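PDB 2G64: putative 6-pyruvoyl tetrahydrobiopterin synthase from Caenorhabditis elegans, which probably converts 7,8-dihydroneopterin triphosphate into 6-pyruvoyl tetrahydropterin with loss of triphosphate, a zinc-dependent step in tetrahydrobiopterin biosynthesis. Local coordinates for residues A[48-53]-A[123-128]. The protein carries 1 engineered substitution. Sequence-based numbering, arbitrary orientation.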
loop_
_atom_site.group_PDB
_atom_site.type_symbol
_atom_site.label_atom_id
_atom_site.label_comp_id
_atom_site.label_asym_id
_atom_site.label_seq_id
_atom_site.Cartn_x
_atom_site.Cartn_y
_atom_site.Cartn_z
ATOM N N TYR A 48 -15.089 2.419 -1.568
ATOM C CA TYR A 48 -15.197 1.258 -0.708
ATOM C C TYR A 48 -14.362 0.150 -1.356
ATOM O O TYR A 48 -14.514 -0.113 -2.543
ATOM C CB TYR A 48 -16.659 0.811 -0.648
ATOM C CG TYR A 48 -17.589 1.686 0.155
ATOM C CD1 TYR A 48 -17.778 1.460 1.520
ATOM C CD2 TYR A 48 -18.331 2.706 -0.461
ATOM C CE1 TYR A 48 -18.669 2.246 2.276
ATOM C CE2 TYR A 48 -19.229 3.480 0.277
ATOM C CZ TYR A 48 -19.382 3.258 1.638
ATOM O OH TYR A 48 -20.260 4.028 2.341
ATOM N N VAL A 49 -13.483 -0.485 -0.589
ATOM C CA VAL A 49 -12.829 -1.693 -1.095
ATOM C C VAL A 49 -13.706 -2.906 -0.715
ATOM O O VAL A 49 -14.102 -3.054 0.446
ATOM C CB VAL A 49 -11.417 -1.862 -0.503
ATOM C CG1 VAL A 49 -10.781 -3.138 -1.023
ATOM C CG2 VAL A 49 -10.523 -0.655 -0.886
ATOM N N TRP A 50 -13.992 -3.758 -1.683
ATOM C CA TRP A 50 -14.797 -4.953 -1.417
ATOM C C TRP A 50 -13.920 -6.195 -1.614
ATOM O O TRP A 50 -13.392 -6.404 -2.699
ATOM C CB TRP A 50 -15.940 -5.022 -2.432
ATOM C CG TRP A 50 -16.935 -6.115 -2.172
ATOM C CD1 TRP A 50 -17.259 -6.668 -0.962
ATOM C CD2 TRP A 50 -17.761 -6.767 -3.152
ATOM N NE1 TRP A 50 -18.255 -7.640 -1.134
ATOM C CE2 TRP A 50 -18.583 -7.705 -2.462
ATOM C CE3 TRP A 50 -17.910 -6.631 -4.543
ATOM C CZ2 TRP A 50 -19.530 -8.521 -3.125
ATOM C CZ3 TRP A 50 -18.845 -7.474 -5.214
ATOM C CH2 TRP A 50 -19.645 -8.387 -4.492
ATOM N N LYS A 51 -13.751 -7.023 -0.588
ATOM C CA LYS A 51 -13.019 -8.278 -0.843
ATOM C C LYS A 51 -13.966 -9.450 -0.640
ATOM O O LYS A 51 -14.676 -9.501 0.345
ATOM C CB LYS A 51 -11.824 -8.424 0.101
ATOM C CG LYS A 51 -10.952 -7.169 0.222
ATOM C CD LYS A 51 -9.729 -7.474 1.066
ATOM C CE LYS A 51 -8.805 -6.253 1.148
ATOM N NZ LYS A 51 -7.638 -6.538 2.056
ATOM N N VAL A 52 -13.940 -10.386 -1.572
ATOM C CA VAL A 52 -14.847 -11.532 -1.562
ATOM C C VAL A 52 -13.988 -12.768 -1.390
ATOM O O VAL A 52 -13.152 -13.069 -2.249
ATOM C CB VAL A 52 -15.626 -11.628 -2.889
ATOM C CG1 VAL A 52 -16.355 -12.990 -3.009
ATOM C CG2 VAL A 52 -16.587 -10.455 -2.982
ATOM N N LYS A 53 -14.188 -13.460 -0.270
ATOM C CA LYS A 53 -13.357 -14.607 0.077
ATOM C C LYS A 53 -14.178 -15.902 0.025
ATOM O O LYS A 53 -15.252 -16.000 0.614
ATOM C CB LYS A 53 -12.743 -14.411 1.475
ATOM C CG LYS A 53 -11.687 -15.458 1.889
ATOM C CD LYS A 53 -11.076 -15.025 3.220
ATOM C CE LYS A 53 -9.975 -15.961 3.669
ATOM N NZ LYS A 53 -9.102 -15.358 4.720
ATOM N N TYR A 123 -17.454 -17.427 1.711
ATOM C CA TYR A 123 -16.982 -17.591 3.057
ATOM C C TYR A 123 -16.988 -16.256 3.835
ATOM O O TYR A 123 -17.420 -16.196 4.979
ATOM C CB TYR A 123 -15.605 -18.266 3.038
ATOM C CG TYR A 123 -14.967 -18.353 4.401
ATOM C CD1 TYR A 123 -15.439 -19.244 5.353
ATOM C CD2 TYR A 123 -13.912 -17.516 4.745
ATOM C CE1 TYR A 123 -14.865 -19.302 6.610
ATOM C CE2 TYR A 123 -13.345 -17.558 5.998
ATOM C CZ TYR A 123 -13.821 -18.456 6.922
ATOM O OH TYR A 123 -13.244 -18.494 8.167
ATOM N N LYS A 124 -16.511 -15.184 3.213
ATOM C CA LYS A 124 -16.423 -13.921 3.941
ATOM C C LYS A 124 -16.443 -12.737 2.985
ATOM O O LYS A 124 -15.862 -12.798 1.889
ATOM C CB LYS A 124 -15.161 -13.881 4.788
ATOM C CG LYS A 124 -15.056 -12.600 5.626
ATOM C CD LYS A 124 -13.876 -12.644 6.557
ATOM C CE LYS A 124 -12.691 -11.921 5.951
ATOM N NZ LYS A 124 -11.449 -12.002 6.808
ATOM N N VAL A 125 -17.096 -11.658 3.403
ATOM C CA VAL A 125 -16.989 -10.384 2.684
ATOM C C VAL A 125 -16.294 -9.369 3.588
ATOM O O VAL A 125 -16.560 -9.308 4.791
ATOM C CB VAL A 125 -18.408 -9.859 2.286
ATOM C CG1 VAL A 125 -18.426 -8.334 2.154
ATOM C CG2 VAL A 125 -18.880 -10.515 0.993
ATOM N N THR A 126 -15.415 -8.573 2.998
ATOM C CA THR A 126 -14.778 -7.465 3.679
ATOM C C THR A 126 -15.190 -6.169 2.972
ATOM O O THR A 126 -15.196 -6.114 1.744
ATOM C CB THR A 126 -13.233 -7.609 3.608
ATOM O OG1 THR A 126 -12.857 -8.834 4.244
ATOM C CG2 THR A 126 -12.538 -6.437 4.337
ATOM N N ILE A 127 -15.504 -5.138 3.753
ATOM C CA ILE A 127 -15.661 -3.790 3.208
ATOM C C ILE A 127 -14.663 -2.893 3.930
ATOM O O ILE A 127 -14.656 -2.845 5.149
ATOM C CB ILE A 127 -17.098 -3.252 3.454
ATOM C CG1 ILE A 127 -18.104 -3.971 2.522
ATOM C CG2 ILE A 127 -17.147 -1.724 3.259
ATOM C CD1 ILE A 127 -17.892 -3.695 1.019
ATOM N N GLU A 128 -13.816 -2.200 3.175
ATOM C CA GLU A 128 -12.982 -1.154 3.774
ATOM C C GLU A 128 -13.599 0.177 3.377
ATOM O O GLU A 128 -13.559 0.578 2.216
ATOM C CB GLU A 128 -11.526 -1.262 3.307
ATOM C CG GLU A 128 -10.919 -2.671 3.454
ATOM C CD GLU A 128 -9.424 -2.749 3.178
ATOM O OE1 GLU A 128 -8.868 -1.816 2.560
ATOM O OE2 GLU A 128 -8.807 -3.766 3.576
HETATM O O HOH W 1 -13.065 -10.946 2.551
HETATM O O HOH W 2 -8.835 -6.057 4.844
#
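Antiparallel strands 48-53 and 123-128 pair inside the sheet of this tunnelling-fold (T-fold) subunit, with Val49–Glu128, Lys51–Thr126 and Lys53–Lys124 as hydrogen-bonded pairs. At the Lys53 end, Tyr123 and Lys124 both face Lys53 in a classic beta bulge: Lys53 O accepts from Tyr123 N at 2.8 Å and from Lys124 N at 3.0 Å. On the face of Lys51, the extended lysine chain reaches across to Glu128; Lys51 NZ and Glu128 OE2 form a salt bridge at 3.4 Å whose hydrogen bond is weak. A water reinforces it, donating to Glu128 OE2 and accepting from Lys51 NZ. With CG anti to its carbonyl carbon (chi1 -51°) and the chain extended beyond, Glu128 brings OE2 to the Lys51 end. Glu128 CB packs beside Val49 CB at 3.9 Å. An alanine in place of Glu128 would probably leave the Lys51 ammonium without this carboxylate mate and the bridging water without its acceptor. On the other face, Val125 CG1 meets the indole edge in plane, 3.4 Å from Trp50 NE1, a buried N-H without a polar partner. Ile127 CD1 lies 3.6 Å from Trp50 CD1, while Ile127 CG2 touches the Tyr48 ring edge. Helices 68-80 and 101-115 cover this apolar face, and strands 6-19 and 133-137 flank the pair.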